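Local coordinates for protein peptidyl-prolyl cis-trans isomerase cyclophilin-type (Toxoplasma gondii, PDB 3BO7) that probably catalyses the cis-trans isomerisation of peptidyl-proline bonds and so speeds protein folding, as a member of the cyclophilin family, at residues A[28-38]-A[168-176]. Residues are numbered along the deposited sequence; the frame is centred on the assembly and turned at random.
Sequences PRACDSFLRLC and EIIVFKNPF. With SO4 (sulfate ion), chain I; EDO (1,2-ethanediol), chain N.
The ring of Phe176 lies against helix 28-38 with one face on Asp32, whose CB stands 4.1 Å from the ring centroid, over its face, in a CH-pi contact. The Asp32 carboxylate stacks on the same ring, the two planes 17° apart, while CB of Cys31 and CD1 of Leu35 meet the ring edge. With CG anti to the carbonyl carbon (chi1 -52°), Phe176 turns back along the helix until its CZ comes 3.5 Å from Pro28 O.

Further along, the contact is mostly apolar. Leu35 splits its two methyls: CD1 packs on the Asn174 amide and on CD of Pro175, whereas CD2 touches CG1 of Val171 at 3.8 Å. Cys38 sets its SG 3.7 Å from CG2 of Ile169.

Polar links between the segments run through water. One water donates to Asp32 OD1 and accepts from Asn174 ND2; another donates to both Cys38 O and Ile169 O. Each side also braces itself. Arg36 grips Asp32 side-on through NE and NH2, with NE to OD1 nearly straight at 175°, fixing the carboxylate beneath the ring. Asn174 OD1 accepts from Phe176 N at 2.7 Å, an Asx turn that ties Phe176 to Asn174 where the segment meets the helix.

The helix thus caps one end of the cyclophilin beta-barrel, joined to the last strand, 166-171, and the tail beyond it. That strand pairs antiparallel with strand 7-13, and Leu35 and Cys31 also rest on Leu22 of strand 16-22.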
ATOM      1  N   PRO A  28      -1.471  -5.323 -13.508  1.00 32.46           N
ATOM      2  CA  PRO A  28      -2.549  -6.287 -13.247  1.00 32.65           C
ATOM      3  C   PRO A  28      -2.301  -7.263 -12.100  1.00 32.88           C
ATOM      4  O   PRO A  28      -3.207  -7.502 -11.303  1.00 33.11           O
ATOM      5  CB  PRO A  28      -2.674  -7.054 -14.578  1.00 32.65           C
ATOM      6  CG  PRO A  28      -1.430  -6.718 -15.356  1.00 31.67           C
ATOM      7  CD  PRO A  28      -1.042  -5.368 -14.922  1.00 32.11           C
ATOM      8  N   ARG A  29      -1.096  -7.820 -12.006  1.00 33.30           N
ATOM      9  CA  ARG A  29      -0.810  -8.845 -10.987  1.00 33.28           C
ATOM     10  C   ARG A  29      -0.837  -8.278  -9.571  1.00 32.96           C
ATOM     11  O   ARG A  29      -1.368  -8.909  -8.649  1.00 32.93           O
ATOM     12  CB  ARG A  29       0.530  -9.525 -11.268  1.00 33.76           C
ATOM     13  CG  ARG A  29       0.564 -10.281 -12.583  1.00 35.88           C
ATOM     14  CD  ARG A  29       0.577 -11.782 -12.352  1.00 39.86           C
ATOM     15  NE  ARG A  29      -0.749 -12.378 -12.290  1.00 42.75           N
ATOM     16  CZ  ARG A  29      -1.014 -13.564 -11.742  1.00 43.49           C
ATOM     17  NH1 ARG A  29      -0.046 -14.281 -11.181  1.00 41.86           N
ATOM     18  NH2 ARG A  29      -2.265 -14.019 -11.739  1.00 44.01           N
ATOM     19  N   ALA A  30      -0.279  -7.081  -9.408  1.00 32.44           N
ATOM     20  CA  ALA A  30      -0.256  -6.413  -8.113  1.00 32.17           C
ATOM     21  C   ALA A  30      -1.655  -5.976  -7.675  1.00 32.15           C
ATOM     22  O   ALA A  30      -1.994  -6.058  -6.496  1.00 32.14           O
ATOM     23  CB  ALA A  30       0.720  -5.226  -8.134  1.00 31.87           C
ATOM     24  N   CYS A  31      -2.464  -5.522  -8.630  1.00 32.55           N
ATOM     25  CA  CYS A  31      -3.840  -5.106  -8.353  1.00 32.52           C
ATOM     26  C   CYS A  31      -4.697  -6.310  -8.012  1.00 32.53           C
ATOM     27  O   CYS A  31      -5.441  -6.295  -7.026  1.00 32.55           O
ATOM     28  CB  CYS A  31      -4.418  -4.363  -9.544  1.00 32.34           C
ATOM     29  SG  CYS A  31      -3.610  -2.803  -9.825  1.00 33.35           S
ATOM     30  N   ASP A  32      -4.561  -7.360  -8.815  1.00 32.53           N
ATOM     31  CA  ASP A  32      -5.262  -8.621  -8.580  1.00 32.83           C
ATOM     32  C   ASP A  32      -4.957  -9.209  -7.204  1.00 32.93           C
ATOM     33  O   ASP A  32      -5.871  -9.512  -6.433  1.00 33.45           O
ATOM     34  CB  ASP A  32      -4.910  -9.624  -9.670  1.00 32.67           C
ATOM     35  CG  ASP A  32      -5.920 -10.730  -9.783  1.00 33.63           C
ATOM     36  OD1 ASP A  32      -6.925 -10.705  -9.033  1.00 35.24           O
ATOM     37  OD2 ASP A  32      -5.713 -11.624 -10.634  1.00 33.52           O
ATOM     38  N   SER A  33      -3.672  -9.352  -6.892  1.00 33.09           N
ATOM     39  CA  SER A  33      -3.240  -9.831  -5.579  1.00 32.77           C
ATOM     40  C   SER A  33      -3.893  -9.036  -4.460  1.00 32.65           C
ATOM     41  O   SER A  33      -4.429  -9.619  -3.506  1.00 32.68           O
ATOM     42  CB  SER A  33      -1.715  -9.750  -5.450  1.00 32.50           C
ATOM     43  OG  SER A  33      -1.301 -10.138  -4.153  1.00 32.08           O
ATOM     44  N   PHE A  34      -3.841  -7.707  -4.585  1.00 32.50           N
ATOM     45  CA  PHE A  34      -4.308  -6.799  -3.545  1.00 32.68           C
ATOM     46  C   PHE A  34      -5.808  -6.989  -3.306  1.00 33.43           C
ATOM     47  O   PHE A  34      -6.257  -7.068  -2.155  1.00 33.50           O
ATOM     48  CB  PHE A  34      -3.993  -5.351  -3.943  1.00 32.61           C
ATOM     49  CG  PHE A  34      -4.170  -4.350  -2.826  1.00 32.24           C
ATOM     50  CD1 PHE A  34      -3.128  -4.080  -1.943  1.00 32.12           C
ATOM     51  CD2 PHE A  34      -5.377  -3.675  -2.656  1.00 32.35           C
ATOM     52  CE1 PHE A  34      -3.280  -3.148  -0.906  1.00 31.83           C
ATOM     53  CE2 PHE A  34      -5.539  -2.745  -1.613  1.00 32.50           C
ATOM     54  CZ  PHE A  34      -4.485  -2.487  -0.741  1.00 31.84           C
ATOM     55  N   LEU A  35      -6.561  -7.078  -4.408  1.00 34.20           N
ATOM     56  CA  LEU A  35      -8.013  -7.227  -4.386  1.00 34.57           C
ATOM     57  C   LEU A  35      -8.417  -8.600  -3.886  1.00 34.75           C
ATOM     58  O   LEU A  35      -9.403  -8.733  -3.158  1.00 35.02           O
ATOM     59  CB  LEU A  35      -8.625  -6.917  -5.770  1.00 34.79           C
ATOM     60  CG  LEU A  35      -8.535  -5.443  -6.220  1.00 34.47           C
ATOM     61  CD1 LEU A  35      -8.798  -5.274  -7.714  1.00 34.62           C
ATOM     62  CD2 LEU A  35      -9.461  -4.530  -5.417  1.00 33.26           C
ATOM     63  N   ARG A  36      -7.650  -9.620  -4.250  1.00 35.23           N
ATOM     64  CA  ARG A  36      -7.868 -10.958  -3.681  1.00 35.63           C
ATOM     65  C   ARG A  36      -7.683 -10.976  -2.157  1.00 36.21           C
ATOM     66  O   ARG A  36      -8.382 -11.715  -1.459  1.00 37.00           O
ATOM     67  CB  ARG A  36      -6.987 -12.010  -4.354  1.00 35.46           C
ATOM     68  CG  ARG A  36      -7.390 -12.321  -5.795  1.00 35.62           C
ATOM     69  CD  ARG A  36      -6.608 -13.475  -6.366  1.00 36.31           C
ATOM     70  NE  ARG A  36      -6.501 -13.406  -7.820  1.00 37.71           N
ATOM     71  CZ  ARG A  36      -6.284 -14.460  -8.604  1.00 38.94           C
ATOM     72  NH1 ARG A  36      -6.171 -15.667  -8.069  1.00 40.44           N
ATOM     73  NH2 ARG A  36      -6.189 -14.317  -9.923  1.00 38.50           N
ATOM     74  N   LEU A  37      -6.772 -10.143  -1.653  1.00 36.18           N
ATOM     75  CA  LEU A  37      -6.521 -10.014  -0.212  1.00 36.11           C
ATOM     76  C   LEU A  37      -7.601  -9.183   0.466  1.00 36.39           C
ATOM     77  O   LEU A  37      -8.041  -9.522   1.568  1.00 36.05           O
ATOM     78  CB  LEU A  37      -5.136  -9.400   0.061  1.00 35.96           C
ATOM     79  CG  LEU A  37      -3.881 -10.233  -0.228  1.00 35.12           C
ATOM     80  CD1 LEU A  37      -2.637  -9.383  -0.059  1.00 33.75           C
ATOM     81  CD2 LEU A  37      -3.810 -11.464   0.653  1.00 32.39           C
ATOM     82  N   CYS A  38      -8.013  -8.093  -0.190  1.00 36.75           N
ATOM     83  CA  CYS A  38      -9.197  -7.332   0.228  1.00 37.24           C
ATOM     84  C   CYS A  38     -10.439  -8.230   0.380  1.00 37.45           C
ATOM     85  O   CYS A  38     -11.223  -8.055   1.316  1.00 37.52           O
ATOM     86  CB  CYS A  38      -9.497  -6.189  -0.748  1.00 37.03           C
ATOM     87  SG  CYS A  38      -8.328  -4.826  -0.679  1.00 37.18           S
ATOM     88  N   GLU A 168     -11.320  -1.211   7.667  1.00 41.79           N
ATOM     89  CA  GLU A 168     -11.843  -2.002   6.560  1.00 42.01           C
ATOM     90  C   GLU A 168     -11.416  -1.406   5.243  1.00 41.05           C
ATOM     91  O   GLU A 168     -11.011  -0.245   5.176  1.00 40.93           O
ATOM     92  CB  GLU A 168     -13.379  -2.055   6.594  1.00 42.19           C
ATOM     93  CG  GLU A 168     -14.037  -0.692   6.394  1.00 42.79           C
ATOM     94  CD  GLU A 168     -15.541  -0.765   6.257  1.00 43.59           C
ATOM     95  OE1 GLU A 168     -16.090  -1.875   6.070  1.00 46.91           O
ATOM     96  OE2 GLU A 168     -16.179   0.305   6.336  1.00 45.68           O
ATOM     97  N   ILE A 169     -11.538  -2.215   4.197  1.00 40.41           N
ATOM     98  CA  ILE A 169     -11.348  -1.748   2.837  1.00 39.70           C
ATOM     99  C   ILE A 169     -12.621  -2.026   2.045  1.00 39.35           C
ATOM    100  O   ILE A 169     -13.096  -3.170   1.977  1.00 39.55           O
ATOM    101  CB  ILE A 169     -10.092  -2.369   2.179  1.00 39.68           C
ATOM    102  CG1 ILE A 169      -8.849  -2.056   3.033  1.00 39.17           C
ATOM    103  CG2 ILE A 169      -9.930  -1.860   0.747  1.00 39.12           C
ATOM    104  CD1 ILE A 169      -7.521  -2.516   2.441  1.00 39.57           C
ATOM    105  N   ILE A 170     -13.198  -0.963   1.491  1.00 38.49           N
ATOM    106  CA  ILE A 170     -14.393  -1.094   0.670  1.00 37.92           C
ATOM    107  C   ILE A 170     -13.965  -1.089  -0.790  1.00 37.86           C
ATOM    108  O   ILE A 170     -13.365  -0.124  -1.259  1.00 37.70           O
ATOM    109  CB  ILE A 170     -15.440   0.040   0.931  1.00 38.01           C
ATOM    110  CG1 ILE A 170     -15.743   0.185   2.433  1.00 38.22           C
ATOM    111  CG2 ILE A 170     -16.722  -0.224   0.122  1.00 37.10           C
ATOM    112  CD1 ILE A 170     -16.611   1.397   2.803  1.00 37.30           C
ATOM    113  N   VAL A 171     -14.256  -2.179  -1.492  1.00 37.74           N
ATOM    114  CA  VAL A 171     -13.968  -2.259  -2.916  1.00 37.72           C
ATOM    115  C   VAL A 171     -15.224  -1.884  -3.705  1.00 37.71           C
ATOM    116  O   VAL A 171     -16.267  -2.505  -3.552  1.00 37.47           O
ATOM    117  CB  VAL A 171     -13.429  -3.655  -3.326  1.00 37.68           C
ATOM    118  CG1 VAL A 171     -13.137  -3.700  -4.816  1.00 37.22           C
ATOM    119  CG2 VAL A 171     -12.166  -3.999  -2.533  1.00 37.10           C
ATOM    120  N   PHE A 172     -15.102  -0.847  -4.532  1.00 37.83           N
ATOM    121  CA  PHE A 172     -16.209  -0.348  -5.342  1.00 37.94           C
ATOM    122  C   PHE A 172     -16.168  -0.897  -6.758  1.00 38.37           C
ATOM    123  O   PHE A 172     -17.163  -0.837  -7.478  1.00 38.68           O
ATOM    124  CB  PHE A 172     -16.188   1.185  -5.397  1.00 37.70           C
ATOM    125  CG  PHE A 172     -16.493   1.840  -4.089  1.00 37.25           C
ATOM    126  CD1 PHE A 172     -17.810   2.067  -3.698  1.00 37.30           C
ATOM    127  CD2 PHE A 172     -15.465   2.233  -3.242  1.00 36.77           C
ATOM    128  CE1 PHE A 172     -18.089   2.672  -2.474  1.00 37.14           C
ATOM    129  CE2 PHE A 172     -15.735   2.846  -2.028  1.00 35.96           C
ATOM    130  CZ  PHE A 172     -17.044   3.061  -1.640  1.00 36.97           C
ATOM    131  N   LYS A 173     -15.003  -1.396  -7.171  1.00 38.77           N
ATOM    132  CA  LYS A 173     -14.847  -1.996  -8.497  1.00 38.81           C
ATOM    133  C   LYS A 173     -13.588  -2.848  -8.591  1.00 39.00           C
ATOM    134  O   LYS A 173     -12.468  -2.369  -8.409  1.00 38.89           O
ATOM    135  CB  LYS A 173     -14.843  -0.936  -9.603  1.00 38.69           C
ATOM    136  CG  LYS A 173     -14.939  -1.540 -10.983  1.00 39.14           C
ATOM    137  CD  LYS A 173     -14.577  -0.541 -12.040  1.00 41.12           C
ATOM    138  CE  LYS A 173     -14.702  -1.149 -13.428  1.00 42.15           C
ATOM    139  NZ  LYS A 173     -14.102  -0.223 -14.425  1.00 43.79           N
ATOM    140  N   ASN A 174     -13.793  -4.123  -8.873  1.00 39.13           N
ATOM    141  CA  ASN A 174     -12.705  -5.028  -9.125  1.00 39.22           C
ATOM    142  C   ASN A 174     -12.862  -5.546 -10.541  1.00 39.62           C
ATOM    143  O   ASN A 174     -13.792  -6.290 -10.813  1.00 40.10           O
ATOM    144  CB  ASN A 174     -12.718  -6.169  -8.107  1.00 38.89           C
ATOM    145  CG  ASN A 174     -11.854  -7.326  -8.521  1.00 37.52           C
ATOM    146  OD1 ASN A 174     -11.097  -7.236  -9.482  1.00 37.93           O
ATOM    147  ND2 ASN A 174     -11.968  -8.427  -7.807  1.00 36.28           N
ATOM    148  N   PRO A 175     -11.958  -5.146 -11.451  1.00 40.19           N
ATOM    149  CA  PRO A 175     -12.081  -5.547 -12.856  1.00 40.59           C
ATOM    150  C   PRO A 175     -11.656  -6.996 -13.178  1.00 41.23           C
ATOM    151  O   PRO A 175     -11.731  -7.407 -14.335  1.00 41.33           O
ATOM    152  CB  PRO A 175     -11.196  -4.534 -13.583  1.00 40.57           C
ATOM    153  CG  PRO A 175     -10.155  -4.146 -12.567  1.00 40.43           C
ATOM    154  CD  PRO A 175     -10.785  -4.278 -11.213  1.00 40.03           C
ATOM    155  N   PHE A 176     -11.234  -7.765 -12.175  1.00 41.90           N
ATOM    156  CA  PHE A 176     -10.845  -9.164 -12.393  1.00 42.26           C
ATOM    157  C   PHE A 176     -11.925 -10.140 -11.928  1.00 42.66           C
ATOM    158  O   PHE A 176     -13.102  -9.981 -12.246  1.00 43.18           O
ATOM    159  CB  PHE A 176      -9.528  -9.483 -11.682  1.00 42.23           C
ATOM    160  CG  PHE A 176      -8.425  -8.524 -11.998  1.00 42.02           C
ATOM    161  CD1 PHE A 176      -8.093  -7.514 -11.100  1.00 41.05           C
ATOM    162  CD2 PHE A 176      -7.722  -8.626 -13.194  1.00 41.73           C
ATOM    163  CE1 PHE A 176      -7.079  -6.616 -11.389  1.00 41.70           C
ATOM    164  CE2 PHE A 176      -6.701  -7.734 -13.495  1.00 42.54           C
ATOM    165  CZ  PHE A 176      -6.380  -6.723 -12.593  1.00 42.16           C
TER
HETATM  166  S   SO4 I 202       3.694 -13.613 -11.360  0.50 22.87           S
HETATM  167  O1  SO4 I 202       3.279 -12.220 -11.384  0.50 20.98           O
HETATM  168  O2  SO4 I 202       2.684 -14.419 -10.683  0.50 22.19           O
HETATM  169  O3  SO4 I 202       3.871 -14.127 -12.723  0.50 22.11           O
HETATM  170  O4  SO4 I 202       4.976 -13.698 -10.664  0.50 21.97           O
HETATM  171  C1  EDO N 207      -3.999 -17.081 -10.736  1.00 66.42           C
HETATM  172  O1  EDO N 207      -2.596 -17.186 -10.464  1.00 66.27           O
HETATM  173  C2  EDO N 207      -4.707 -18.285 -10.124  1.00 67.32           C
HETATM  174  O2  EDO N 207      -6.093 -17.995  -9.888  1.00 67.08           O
HETATM  175  O   HOH W   1      -9.347 -10.138  -7.844  1.00 46.03           O
HETATM  176  O   HOH W   2     -11.191  -5.769   2.472  1.00 40.70           O